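Local atomic coordinates of sterol regulatory element-binding protein cleavage-activating protein (Schizosaccharomyces pombe, PDB entry 4YHC), a protein that acts as an escort required for processing of Sre1 at low sterol and low oxygen, the part described here being its WD40 domain. Residues N122-P127 against V141-S146; I149-L154 against A164-F169. The protein carries 9 engineered substitutions. All blocks are in the same frame, centred on the assembly; numbering follows the deposited sequence.

Interaction 1 of 2, residues N122-P127 against V141-S146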
# COMPACT_ATOMS: atom_id res chain seq x y z
N ASN A 122 1.11 -9.27 -11.39
CA ASN A 122 0.64 -8.12 -10.65
C ASN A 122 -0.47 -7.49 -11.45
O ASN A 122 -0.30 -7.35 -12.66
CB ASN A 122 1.78 -7.16 -10.45
CG ASN A 122 1.51 -6.16 -9.37
OD1 ASN A 122 0.58 -6.31 -8.57
ND2 ASN A 122 2.33 -5.10 -9.34
N VAL A 123 -1.63 -7.15 -10.82
CA VAL A 123 -2.76 -6.56 -11.52
C VAL A 123 -3.19 -5.23 -10.95
O VAL A 123 -3.22 -5.12 -9.77
CB VAL A 123 -3.97 -7.50 -11.43
CG1 VAL A 123 -5.15 -6.84 -12.12
CG2 VAL A 123 -3.66 -8.83 -12.10
N PHE A 124 -3.53 -4.24 -11.77
CA PHE A 124 -3.86 -2.89 -11.31
C PHE A 124 -5.02 -2.43 -12.11
O PHE A 124 -5.02 -2.64 -13.29
CB PHE A 124 -2.80 -1.82 -11.72
CG PHE A 124 -1.42 -2.24 -11.55
CD1 PHE A 124 -0.92 -2.41 -10.31
CD2 PHE A 124 -0.61 -2.42 -12.65
CE1 PHE A 124 0.37 -2.78 -10.13
CE2 PHE A 124 0.68 -2.82 -12.49
CZ PHE A 124 1.18 -3.00 -11.22
N TRP A 125 -5.96 -1.77 -11.47
CA TRP A 125 -7.02 -1.02 -12.13
C TRP A 125 -6.64 0.45 -12.31
O TRP A 125 -6.15 1.09 -11.36
CB TRP A 125 -8.24 -1.01 -11.24
CG TRP A 125 -8.95 -2.34 -11.06
CD1 TRP A 125 -8.47 -3.43 -10.45
CD2 TRP A 125 -10.28 -2.64 -11.41
NE1 TRP A 125 -9.42 -4.39 -10.37
CE2 TRP A 125 -10.55 -3.92 -10.95
CE3 TRP A 125 -11.30 -1.91 -12.01
CZ2 TRP A 125 -11.81 -4.56 -11.15
CZ3 TRP A 125 -12.57 -2.51 -12.16
CH2 TRP A 125 -12.80 -3.82 -11.77
N MET A 126 -6.89 1.02 -13.47
CA MET A 126 -6.68 2.43 -13.63
C MET A 126 -7.92 3.08 -14.27
O MET A 126 -8.51 2.51 -15.16
CB MET A 126 -5.45 2.70 -14.46
CG MET A 126 -4.18 1.96 -13.89
SD MET A 126 -2.73 2.33 -14.86
CE MET A 126 -2.22 3.76 -13.97
N PRO A 127 -8.27 4.27 -13.83
CA PRO A 127 -9.48 4.92 -14.36
C PRO A 127 -9.29 5.21 -15.83
O PRO A 127 -8.22 5.62 -16.19
CB PRO A 127 -9.60 6.22 -13.55
CG PRO A 127 -8.24 6.47 -12.94
CD PRO A 127 -7.52 5.12 -12.88
N VAL A 141 -4.66 -3.62 -15.90
CA VAL A 141 -3.31 -3.92 -16.34
C VAL A 141 -2.82 -5.18 -15.66
O VAL A 141 -2.88 -5.34 -14.43
CB VAL A 141 -2.37 -2.75 -16.04
CG1 VAL A 141 -0.94 -3.04 -16.50
CG2 VAL A 141 -2.89 -1.47 -16.71
N VAL A 142 -2.28 -6.08 -16.46
CA VAL A 142 -1.76 -7.32 -15.98
C VAL A 142 -0.30 -7.39 -16.32
O VAL A 142 0.09 -7.36 -17.50
CB VAL A 142 -2.49 -8.50 -16.66
CG1 VAL A 142 -1.97 -9.83 -16.15
CG2 VAL A 142 -3.96 -8.41 -16.34
N VAL A 143 0.52 -7.48 -15.29
CA VAL A 143 1.95 -7.48 -15.44
C VAL A 143 2.50 -8.84 -15.06
O VAL A 143 2.22 -9.36 -13.96
CB VAL A 143 2.65 -6.39 -14.58
CG1 VAL A 143 4.16 -6.40 -14.82
CG2 VAL A 143 2.10 -5.00 -14.91
N GLU A 144 3.32 -9.40 -15.95
CA GLU A 144 3.94 -10.70 -15.72
C GLU A 144 5.40 -10.57 -15.41
O GLU A 144 6.10 -9.75 -15.97
CB GLU A 144 3.77 -11.59 -16.93
CG GLU A 144 2.35 -12.07 -17.15
CD GLU A 144 2.25 -12.92 -18.40
OE1 GLU A 144 2.91 -14.01 -18.40
OE2 GLU A 144 1.55 -12.49 -19.36
N SER A 145 5.87 -11.38 -14.49
CA SER A 145 7.30 -11.31 -14.16
C SER A 145 8.20 -11.58 -15.37
O SER A 145 9.35 -11.15 -15.39
CB SER A 145 7.60 -12.30 -13.07
OG SER A 145 6.79 -13.42 -13.32
N SER A 146 7.62 -12.25 -16.37
CA SER A 146 8.25 -12.53 -17.65
C SER A 146 8.64 -11.25 -18.41
O SER A 146 9.52 -11.29 -19.24
CB SER A 146 7.30 -13.40 -18.51
OG SER A 146 6.23 -12.64 -19.09

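Interaction 2 of 2, residues I149-L154 against A164-F169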
# COMPACT_ATOMS: atom_id res chain seq x y z
N ILE A 149 3.38 -7.14 -20.44
CA ILE A 149 2.36 -6.30 -19.87
C ILE A 149 1.19 -6.24 -20.82
O ILE A 149 1.33 -5.76 -21.96
CB ILE A 149 2.85 -4.86 -19.69
CG1 ILE A 149 4.03 -4.82 -18.76
CG2 ILE A 149 1.74 -3.98 -19.15
CD1 ILE A 149 4.71 -3.49 -18.76
N GLN A 150 0.01 -6.64 -20.31
CA GLN A 150 -1.25 -6.60 -21.04
C GLN A 150 -2.18 -5.56 -20.47
O GLN A 150 -2.35 -5.41 -19.22
CB GLN A 150 -1.95 -7.95 -21.01
CG GLN A 150 -1.05 -9.10 -21.43
CD GLN A 150 -1.72 -10.44 -21.36
OE1 GLN A 150 -2.88 -10.58 -21.70
NE2 GLN A 150 -0.97 -11.45 -20.92
N VAL A 151 -2.82 -4.82 -21.36
CA VAL A 151 -3.83 -3.86 -20.90
C VAL A 151 -5.17 -4.03 -21.55
O VAL A 151 -5.28 -4.12 -22.76
CB VAL A 151 -3.35 -2.39 -20.86
CG1 VAL A 151 -1.92 -2.23 -21.35
CG2 VAL A 151 -4.34 -1.43 -21.46
N PHE A 152 -6.16 -4.20 -20.67
CA PHE A 152 -7.51 -4.53 -21.04
C PHE A 152 -8.36 -3.33 -20.82
O PHE A 152 -8.20 -2.59 -19.87
CB PHE A 152 -8.04 -5.63 -20.19
CG PHE A 152 -7.38 -6.96 -20.41
CD1 PHE A 152 -6.30 -7.35 -19.67
CD2 PHE A 152 -7.93 -7.89 -21.29
CE1 PHE A 152 -5.71 -8.58 -19.83
CE2 PHE A 152 -7.37 -9.14 -21.44
CZ PHE A 152 -6.26 -9.50 -20.71
N SER A 153 -9.26 -3.09 -21.76
CA SER A 153 -10.27 -2.04 -21.56
C SER A 153 -11.50 -2.74 -21.01
O SER A 153 -11.97 -3.75 -21.57
CB SER A 153 -10.63 -1.32 -22.87
OG SER A 153 -11.65 -0.39 -22.60
N LEU A 154 -11.96 -2.22 -19.89
CA LEU A 154 -13.06 -2.80 -19.15
C LEU A 154 -14.13 -1.76 -19.04
O LEU A 154 -13.88 -0.69 -18.48
CB LEU A 154 -12.56 -3.24 -17.76
CG LEU A 154 -13.57 -3.76 -16.77
CD1 LEU A 154 -14.33 -4.98 -17.29
CD2 LEU A 154 -12.84 -4.08 -15.47
N ALA A 164 -11.84 -6.02 -23.38
CA ALA A 164 -11.04 -6.26 -24.60
C ALA A 164 -9.58 -6.00 -24.31
O ALA A 164 -9.28 -4.98 -23.70
CB ALA A 164 -11.48 -5.31 -25.71
N LEU A 165 -8.71 -6.93 -24.72
CA LEU A 165 -7.25 -6.74 -24.73
C LEU A 165 -6.92 -5.67 -25.71
O LEU A 165 -7.20 -5.83 -26.87
CB LEU A 165 -6.59 -8.05 -25.15
CG LEU A 165 -5.08 -8.27 -24.92
CD1 LEU A 165 -4.25 -8.19 -26.20
CD2 LEU A 165 -4.48 -7.36 -23.85
N VAL A 166 -6.43 -4.53 -25.26
CA VAL A 166 -6.21 -3.42 -26.18
C VAL A 166 -4.72 -3.23 -26.47
O VAL A 166 -4.36 -2.84 -27.55
CB VAL A 166 -6.87 -2.08 -25.76
CG1 VAL A 166 -8.36 -2.07 -26.04
CG2 VAL A 166 -6.62 -1.75 -24.32
N GLU A 167 -3.83 -3.52 -25.52
CA GLU A 167 -2.41 -3.28 -25.73
C GLU A 167 -1.68 -4.42 -25.15
O GLU A 167 -2.20 -5.10 -24.25
CB GLU A 167 -1.96 -2.04 -25.02
CG GLU A 167 -2.49 -0.75 -25.56
CD GLU A 167 -1.76 -0.29 -26.80
OE1 GLU A 167 -0.99 -1.05 -27.41
OE2 GLU A 167 -1.99 0.87 -27.15
N LYS A 168 -0.48 -4.65 -25.65
CA LYS A 168 0.39 -5.66 -25.10
C LYS A 168 1.80 -5.21 -25.27
O LYS A 168 2.17 -4.80 -26.35
CB LYS A 168 0.19 -6.93 -25.86
CG LYS A 168 0.94 -8.09 -25.26
CD LYS A 168 0.26 -9.38 -25.67
CE LYS A 168 0.81 -10.57 -24.92
NZ LYS A 168 0.07 -11.78 -25.38
N PHE A 169 2.62 -5.28 -24.24
CA PHE A 169 3.99 -4.84 -24.37
C PHE A 169 4.89 -5.93 -23.86
O PHE A 169 4.47 -6.80 -23.09
CB PHE A 169 4.27 -3.59 -23.57
CG PHE A 169 3.24 -2.49 -23.73
CD1 PHE A 169 2.88 -2.02 -24.97
CD2 PHE A 169 2.68 -1.89 -22.60
CE1 PHE A 169 1.94 -1.00 -25.09
CE2 PHE A 169 1.75 -0.86 -22.73
CZ PHE A 169 1.39 -0.42 -23.98

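Interaction 1 of 2, residues N122-P127 against V141-S146
Phe124 lays its ring beside two valines of the neighbouring antiparallel strand, and the ring can be followed atom by atom. From CB, the first torsion (chi1 -44°) sets CG beside the backbone N and anti to the carbonyl carbon. Further out, CD2 meets Val141 CB at 3.8 Å, the valine lying at the edge of the ring and near its plane. CE2 then comes within 3.6 Å of Val143 CG2, a methyl that approaches obliquely. Met126 adds its sulphur, SD standing 4.2 Å from Val141 CG2; the same side chain also touches Val182 and Ile189. On the other face of the sheet Val123 CG2 and Val142 CG2 touch more loosely at 4.3 Å, and Val123 and Val142 form a non-hydrogen-bonded pair.

The backbone supplies four bonds, two at the Asn122–Val143 pair and two at Phe124–Val141. Straightest among them is Val141 N to Phe124 O, 2.8 Å long with an angle of 179° at the hydrogen. Between the pairs Val123 CA directs a weaker C-H contact at Val141 O, 3.2 Å away.

The valine face carrying Val123 and Val142 packs on strand 88-92, while Phe124 and Met126 reach strands 175-182 and 187-193. Asn122, itself partly exposed, can afford a polar amide because ND2 has Ser178 OG as partner. Beta-branched valines suit an extended backbone in a propeller blade wedged between two others: main-chain bonds satisfy the N-H and C=O groups of the two hydrogen-bonded pairs, and apolar branches fill the interfaces.

Interaction 2 of 2, residues I149-L154 against A164-F169
Phe152 and Leu165 meet across a non-hydrogen-bonded antiparallel pair, where the methyl CD2 of Leu165 sits over the centre of the Phe152 ring, 4.1 Å from its centroid, in a CH-pi contact. Leu165 CG, from which CD2 branches, stands anti to the backbone N (chi1 -165°). Leu165 CB touches Phe152 CE2 at 3.9 Å, and Leu165 CD2 also meets Gln150 CB at 3.8 Å. An alanine in place of Phe152 removes the ring under that methyl and would probably open a gap there, leaving the leucine branch less firmly placed, with Gln150 CB still beside it.

The register shifts by one between Val151 and Phe152 at a classic beta bulge, in which Val166 and Glu167 both face Val151. On the face opposite the Phe152 ring Val151 CG2 meets Val166 CG2 at 3.7 Å, and Ile149 CG2 lies obliquely near Phe169 CD2 at 4.1 Å.

Further out, Phe152 rests on Val142 and Ile149 on Val141 of strand 136-144, while the Phe169 ring stacks with Tyr201. Apolar Ile149, Val151 and Phe152 suit the buried inner strand; Lys168, exposed on the outer one, keeps a polar chain. Val151 O is gripped by Val166 N at 2.8 Å and Glu167 N at 3.2 Å, so the extra residue is accommodated with each amide bonded.

Followed from the N terminus, the chain runs through strand 121-127, turns back along 136-144, and so closes interaction 1 before interaction 2 begins. A short turn leads into strand 148-156, which passes through another turn to 161-170 and closes interaction 2. The two hairpins are therefore in series, neither nested nor crossed, and together supply the outer pairings of one four-stranded antiparallel blade. The middle pairing joins them: Val142 N probably bonds to Gln150 O, and Trp125 packs on Leu154 two strands away. Interaction 1 lies nearer the centre of the propeller, interaction 2 nearer its rim, within and just beyond the predicted third WD repeat.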